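Local coordinates for protein endopolygalacturonase (Chondrostereum purpureum, PDB 1K5C) that probably hydrolyses the alpha-1,4 bonds between galacturonosyl units of pectic polygalacturonan in plant cell walls, as a glycoside hydrolase of family 28, at residues T90-L101 against E113-A121. Sequence-based numbering, arbitrary orientation.
With NAG (2-acetamido-2-deoxy-beta-D-glucopyranose), chain B.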
ATOM      1  N   THR A  90       2.389  13.293   7.440  1.00 12.82           N
ATOM      2  CA  THR A  90       3.421  13.928   6.632  1.00 13.12           C
ATOM      3  C   THR A  90       2.883  15.184   5.980  1.00 14.33           C
ATOM      4  O   THR A  90       3.565  15.813   5.170  1.00 17.67           O
ATOM      5  CB  THR A  90       3.964  12.915   5.598  1.00 14.04           C
ATOM      6  OG1 THR A  90       2.899  12.244   4.892  1.00 14.89           O
ATOM      7  CG2 THR A  90       4.706  11.809   6.298  1.00 14.43           C
ATOM      8  N   ASN A  91       1.663  15.622   6.369  1.00 14.40           N
ATOM      9  CA  ASN A  91       1.127  16.859   5.813  1.00 15.82           C
ATOM     10  C   ASN A  91       1.728  18.054   6.539  1.00 16.48           C
ATOM     11  O   ASN A  91       1.898  19.149   5.937  1.00 19.01           O
ATOM     12  CB  ASN A  91      -0.377  16.937   6.030  1.00 17.15           C
ATOM     13  CG  ASN A  91      -1.154  15.862   5.299  1.00 17.25           C
ATOM     14  OD1 ASN A  91      -0.714  15.472   4.204  1.00 20.09           O
ATOM     15  ND2 ASN A  91      -2.278  15.499   5.873  1.00 18.49           N
ATOM     16  N   ASN A  92       1.969  17.961   7.842  1.00 17.22           N
ATOM     17  CA  ASN A  92       2.328  19.096   8.674  1.00 17.31           C
ATOM     18  C   ASN A  92       2.721  18.563  10.040  1.00 16.34           C
ATOM     19  O   ASN A  92       2.823  17.358  10.247  1.00 16.72           O
ATOM     20  CB  ASN A  92       1.123  20.084   8.726  1.00 19.94           C
ATOM     21  CG  ASN A  92       1.548  21.520   8.792  1.00 25.60           C
ATOM     22  OD1 ASN A  92       2.439  21.841   9.614  1.00 34.41           O
ATOM     23  ND2 ASN A  92       0.949  22.373   7.955  1.00 29.04           N
ATOM     24  N   GLY A  93       2.927  19.431  10.986  1.00 16.28           N
ATOM     25  CA  GLY A  93       3.167  19.016  12.371  1.00 16.22           C
ATOM     26  C   GLY A  93       4.573  18.499  12.572  1.00 15.17           C
ATOM     27  O   GLY A  93       5.561  18.971  11.968  1.00 17.17           O
ATOM     28  N   THR A  94       4.662  17.546  13.489  1.00 14.54           N
ATOM     29  CA  THR A  94       5.962  16.973  13.846  1.00 14.29           C
ATOM     30  C   THR A  94       6.585  16.260  12.624  1.00 13.85           C
ATOM     31  O   THR A  94       5.881  15.711  11.756  1.00 13.76           O
ATOM     32  CB  THR A  94       5.800  15.956  14.984  1.00 14.97           C
ATOM     33  OG1 THR A  94       4.911  14.931  14.568  1.00 15.57           O
ATOM     34  CG2 THR A  94       5.280  16.625  16.280  1.00 17.57           C
ATOM     35  N   HIS A  95       7.930  16.246  12.599  1.00 15.15           N
ATOM     36  CA  HIS A  95       8.598  15.427  11.575  1.00 15.12           C
ATOM     37  C   HIS A  95       8.261  13.968  11.765  1.00 13.80           C
ATOM     38  O   HIS A  95       8.318  13.465  12.897  1.00 15.85           O
ATOM     39  CB  HIS A  95      10.110  15.655  11.744  1.00 19.03           C
ATOM     40  CG  HIS A  95      10.893  14.774  10.843  1.00 18.67           C
ATOM     41  ND1 HIS A  95      11.560  13.639  11.257  1.00 18.53           N
ATOM     42  CD2 HIS A  95      11.168  14.906   9.536  1.00 19.28           C
ATOM     43  CE1 HIS A  95      12.220  13.099  10.235  1.00 16.02           C
ATOM     44  NE2 HIS A  95      11.999  13.871   9.132  1.00 19.91           N
ATOM     45  N   LYS A  96       7.925  13.268  10.687  1.00 13.53           N
ATOM     46  CA  LYS A  96       7.696  11.830  10.713  1.00 13.23           C
ATOM     47  C   LYS A  96       8.753  11.148   9.837  1.00 12.74           C
ATOM     48  O   LYS A  96       8.697  11.323   8.607  1.00 15.09           O
ATOM     49  CB  LYS A  96       6.299  11.447  10.177  1.00 13.72           C
ATOM     50  CG  LYS A  96       5.136  12.351  10.607  1.00 14.31           C
ATOM     51  CD  LYS A  96       4.922  12.329  12.117  1.00 14.69           C
ATOM     52  CE  LYS A  96       3.588  13.000  12.559  1.00 14.34           C
ATOM     53  NZ  LYS A  96       3.405  14.409  12.089  1.00 13.32           N
ATOM     54  N   PRO A  97       9.670  10.323  10.335  1.00 11.60           N
ATOM     55  CA  PRO A  97      10.543   9.575   9.443  1.00 11.76           C
ATOM     56  C   PRO A  97       9.699   8.646   8.550  1.00 11.17           C
ATOM     57  O   PRO A  97       8.926   7.828   9.067  1.00 12.18           O
ATOM     58  CB  PRO A  97      11.431   8.783  10.413  1.00 12.73           C
ATOM     59  CG  PRO A  97      11.414   9.571  11.728  1.00 12.85           C
ATOM     60  CD  PRO A  97       9.981  10.121  11.755  1.00 12.35           C
ATOM     61  N   HIS A  98       9.860   8.793   7.238  1.00 11.42           N
ATOM     62  CA  HIS A  98       9.037   7.982   6.333  1.00 11.36           C
ATOM     63  C   HIS A  98       9.767   7.820   5.008  1.00 11.12           C
ATOM     64  O   HIS A  98      10.560   8.721   4.641  1.00 12.43           O
ATOM     65  CB  HIS A  98       7.641   8.583   6.108  1.00 12.29           C
ATOM     66  CG  HIS A  98       7.657   9.874   5.333  1.00 12.14           C
ATOM     67  ND1 HIS A  98       7.361  10.017   3.997  1.00 15.06           N
ATOM     68  CD2 HIS A  98       8.006  11.122   5.801  1.00 12.43           C
ATOM     69  CE1 HIS A  98       7.480  11.311   3.674  1.00 16.13           C
ATOM     70  NE2 HIS A  98       7.870  11.954   4.717  1.00 17.19           N
ATOM     71  N   PRO A  99       9.531   6.734   4.288  1.00 10.90           N
ATOM     72  CA  PRO A  99       8.873   5.509   4.801  1.00 10.78           C
ATOM     73  C   PRO A  99       9.704   4.952   5.948  1.00 10.38           C
ATOM     74  O   PRO A  99      10.870   5.335   6.157  1.00 11.36           O
ATOM     75  CB  PRO A  99       8.877   4.586   3.561  1.00 11.22           C
ATOM     76  CG  PRO A  99      10.150   4.970   2.855  1.00 11.91           C
ATOM     77  CD  PRO A  99      10.228   6.481   3.019  1.00 12.31           C
ATOM     78  N   PHE A 100       9.124   3.983   6.676  1.00 10.10           N
ATOM     79  CA  PHE A 100       9.880   3.334   7.750  1.00 10.38           C
ATOM     80  C   PHE A 100      10.879   2.350   7.148  1.00 10.27           C
ATOM     81  O   PHE A 100      12.090   2.447   7.392  1.00 10.58           O
ATOM     82  CB  PHE A 100       8.863   2.744   8.730  1.00 10.38           C
ATOM     83  CG  PHE A 100       9.446   2.030   9.934  1.00 10.13           C
ATOM     84  CD1 PHE A 100      10.740   2.267  10.401  1.00 11.06           C
ATOM     85  CD2 PHE A 100       8.654   1.115  10.613  1.00 11.52           C
ATOM     86  CE1 PHE A 100      11.204   1.572  11.518  1.00 11.47           C
ATOM     87  CE2 PHE A 100       9.101   0.423  11.711  1.00 11.99           C
ATOM     88  CZ  PHE A 100      10.406   0.643  12.176  1.00 11.30           C
ATOM     89  N   LEU A 101      10.336   1.367   6.390  1.00 10.22           N
ATOM     90  CA  LEU A 101      11.144   0.383   5.691  1.00 10.29           C
ATOM     91  C   LEU A 101      11.119   0.655   4.190  1.00 10.15           C
ATOM     92  O   LEU A 101      10.094   1.052   3.643  1.00 10.87           O
ATOM     93  CB  LEU A 101      10.584  -1.038   5.882  1.00 10.98           C
ATOM     94  CG  LEU A 101      10.864  -1.745   7.187  1.00 14.64           C
ATOM     95  CD1 LEU A 101      10.326  -1.096   8.366  1.00 19.63           C
ATOM     96  CD2 LEU A 101      10.392  -3.196   7.086  1.00 15.44           C
ATOM     97  N   GLU A 113       6.565  -8.368  11.119  1.00 11.14           N
ATOM     98  CA  GLU A 113       5.600  -7.315  11.451  1.00 10.93           C
ATOM     99  C   GLU A 113       6.322  -5.980  11.521  1.00 10.69           C
ATOM    100  O   GLU A 113       7.422  -5.880  12.070  1.00 11.66           O
ATOM    101  CB  GLU A 113       4.957  -7.617  12.808  1.00 11.84           C
ATOM    102  CG  GLU A 113       4.092  -6.465  13.349  1.00 12.29           C
ATOM    103  CD  GLU A 113       3.325  -6.864  14.563  1.00 14.56           C
ATOM    104  OE1 GLU A 113       2.570  -7.814  14.553  1.00 29.66           O
ATOM    105  OE2 GLU A 113       3.398  -6.134  15.538  1.00 19.90           O
ATOM    106  N   VAL A 114       5.678  -4.968  10.964  1.00 10.50           N
ATOM    107  CA  VAL A 114       6.019  -3.571  11.212  1.00 10.83           C
ATOM    108  C   VAL A 114       5.019  -3.062  12.236  1.00 10.96           C
ATOM    109  O   VAL A 114       3.813  -3.101  11.968  1.00 12.75           O
ATOM    110  CB  VAL A 114       5.957  -2.763   9.896  1.00 12.79           C
ATOM    111  CG1 VAL A 114       6.095  -1.294  10.198  1.00 19.05           C
ATOM    112  CG2 VAL A 114       7.033  -3.306   8.930  1.00 17.26           C
ATOM    113  N   LEU A 115       5.528  -2.638  13.382  1.00 10.83           N
ATOM    114  CA  LEU A 115       4.682  -2.181  14.490  1.00 10.93           C
ATOM    115  C   LEU A 115       4.852  -0.659  14.640  1.00 10.65           C
ATOM    116  O   LEU A 115       5.982  -0.159  14.824  1.00 11.23           O
ATOM    117  CB  LEU A 115       5.123  -2.878  15.770  1.00 11.30           C
ATOM    118  CG  LEU A 115       4.426  -2.411  17.059  1.00 11.26           C
ATOM    119  CD1 LEU A 115       2.907  -2.731  17.038  1.00 12.33           C
ATOM    120  CD2 LEU A 115       5.060  -3.079  18.272  1.00 13.16           C
ATOM    121  N   ASN A 116       3.745   0.070  14.571  1.00 10.23           N
ATOM    122  CA  ASN A 116       3.757   1.510  14.880  1.00 10.64           C
ATOM    123  C   ASN A 116       4.805   2.294  14.065  1.00 10.28           C
ATOM    124  O   ASN A 116       5.695   2.960  14.600  1.00 10.81           O
ATOM    125  CB  ASN A 116       3.897   1.727  16.387  1.00 11.02           C
ATOM    126  CG  ASN A 116       2.745   1.053  17.120  1.00 11.21           C
ATOM    127  OD1 ASN A 116       1.625   0.960  16.565  1.00 11.44           O
ATOM    128  ND2 ASN A 116       3.012   0.622  18.342  1.00 11.72           N
ATOM    129  N   SER A 117       4.646   2.247  12.736  1.00 10.31           N
ATOM    130  CA  SER A 117       5.441   3.130  11.899  1.00 10.35           C
ATOM    131  C   SER A 117       5.109   4.601  12.216  1.00 10.10           C
ATOM    132  O   SER A 117       3.972   4.947  12.494  1.00 10.79           O
ATOM    133  CB  SER A 117       5.194   2.824  10.418  1.00 10.42           C
ATOM    134  OG  SER A 117       3.817   2.998  10.051  1.00 10.36           O
ATOM    135  N   PRO A 118       6.120   5.504  12.110  1.00 10.38           N
ATOM    136  CA  PRO A 118       5.819   6.937  12.308  1.00 10.37           C
ATOM    137  C   PRO A 118       4.788   7.443  11.318  1.00 10.13           C
ATOM    138  O   PRO A 118       3.923   8.251  11.719  1.00 11.02           O
ATOM    139  CB  PRO A 118       7.187   7.624  12.169  1.00 11.20           C
ATOM    140  CG  PRO A 118       8.166   6.542  12.676  1.00 11.35           C
ATOM    141  CD  PRO A 118       7.578   5.241  12.074  1.00 10.95           C
ATOM    142  N   ALA A 119       4.892   7.032  10.070  1.00 10.11           N
ATOM    143  CA  ALA A 119       3.910   7.398   9.013  1.00 10.46           C
ATOM    144  C   ALA A 119       3.923   6.219   8.034  1.00 10.12           C
ATOM    145  O   ALA A 119       3.619   5.088   8.435  1.00 10.38           O
ATOM    146  CB  ALA A 119       4.192   8.778   8.441  1.00 11.10           C
ATOM    147  N   GLN A 120       4.276   6.445   6.771  1.00 10.19           N
ATOM    148  CA  GLN A 120       4.136   5.373   5.794  1.00 10.43           C
ATOM    149  C   GLN A 120       5.066   4.213   6.182  1.00  9.98           C
ATOM    150  O   GLN A 120       6.234   4.404   6.539  1.00 10.29           O
ATOM    151  CB  GLN A 120       4.515   5.864   4.373  1.00 10.72           C
ATOM    152  CG  GLN A 120       3.539   6.915   3.814  1.00 11.30           C
ATOM    153  CD  GLN A 120       3.875   8.354   4.219  1.00 11.30           C
ATOM    154  OE1 GLN A 120       4.624   8.617   5.156  1.00 11.90           O
ATOM    155  NE2 GLN A 120       3.238   9.335   3.561  1.00 13.49           N
ATOM    156  N   ALA A 121       4.514   2.974   6.115  1.00 10.13           N
ATOM    157  CA  ALA A 121       5.226   1.828   6.696  1.00 10.09           C
ATOM    158  C   ALA A 121       6.249   1.216   5.758  1.00 10.31           C
ATOM    159  O   ALA A 121       7.452   1.274   6.050  1.00 11.96           O
ATOM    160  CB  ALA A 121       4.201   0.802   7.190  1.00 10.67           C
TER
HETATM  161  C1  NAG B2001       1.199  23.818   8.168  1.00 34.53           C
HETATM  162  C2  NAG B2001       0.646  24.444   6.836  1.00 39.31           C
HETATM  163  C3  NAG B2001       0.945  25.949   6.901  1.00 45.27           C
HETATM  164  C4  NAG B2001       0.069  26.489   8.052  1.00 49.97           C
HETATM  165  C5  NAG B2001       0.487  25.792   9.397  1.00 47.93           C
HETATM  166  C6  NAG B2001      -0.455  26.107  10.513  1.00 48.09           C
HETATM  167  C7  NAG B2001       0.884  22.627   5.087  1.00 71.82           C
HETATM  168  C8  NAG B2001       1.815  22.202   4.037  1.00 59.32           C
HETATM  169  N2  NAG B2001       1.276  23.747   5.740  1.00 60.48           N
HETATM  170  O3  NAG B2001       0.725  26.699   5.708  1.00 48.18           O
HETATM  171  O4  NAG B2001       0.383  27.879   8.148  1.00 63.46           O
HETATM  172  O5  NAG B2001       0.411  24.347   9.219  1.00 43.52           O
HETATM  173  O6  NAG B2001      -0.023  25.640  11.776  1.00 49.10           O
HETATM  174  O7  NAG B2001      -0.089  22.026   5.264  1.00 63.17           O
HETATM  175  O   HOH W   1       7.092   5.748   8.844  1.00 10.66           O
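The F100 ring meets V114 at its edge, near the ring plane, where CD2 of F100 lies 3.5 Å from CG1 of V114; one face is overlaid, toward the rim, by L101 CD1 from its own segment. With CG anti to the backbone N (chi1 -180°), F100 brings its CD2 edge beside V114, and F51 meets the ring edge-to-face. V114 divides its branches: CG2 meets L101 CD2 tip to tip at 3.8 Å. The H98 ring has T90 CG2 over one face, while the Q120 amide runs alongside, its plane 28° from the ring; Q120 OE1 lies 3.2 Å from H98 CB without bonding to ND1. A bend at chi2 (87°) carries that amide to T90, where Q120 NE2 donates to T90 OG1 over 3.2 Å, the hydroxyl lying somewhat out of the amide plane. Shortening Q120 to an alanine is likely to leave T90 OG1 without this donor and the H98 ring with less packing alongside it. Beyond the cis peptide preceding P99, the backbones join through F100 N to Q120 O and a nearly straight L101 N to A121 O bond of 2.9 Å. One water bridges P97 O, A119 N and Q120 O. The backbone N of T90 also bonds to the side-chain oxygen of N151, which, like N91, binds galacturonate in this enzyme, so the contact illustrates how a right-handed parallel beta-helix of family 28 ties a long loop between coils to the next turn beside its substrate cleft.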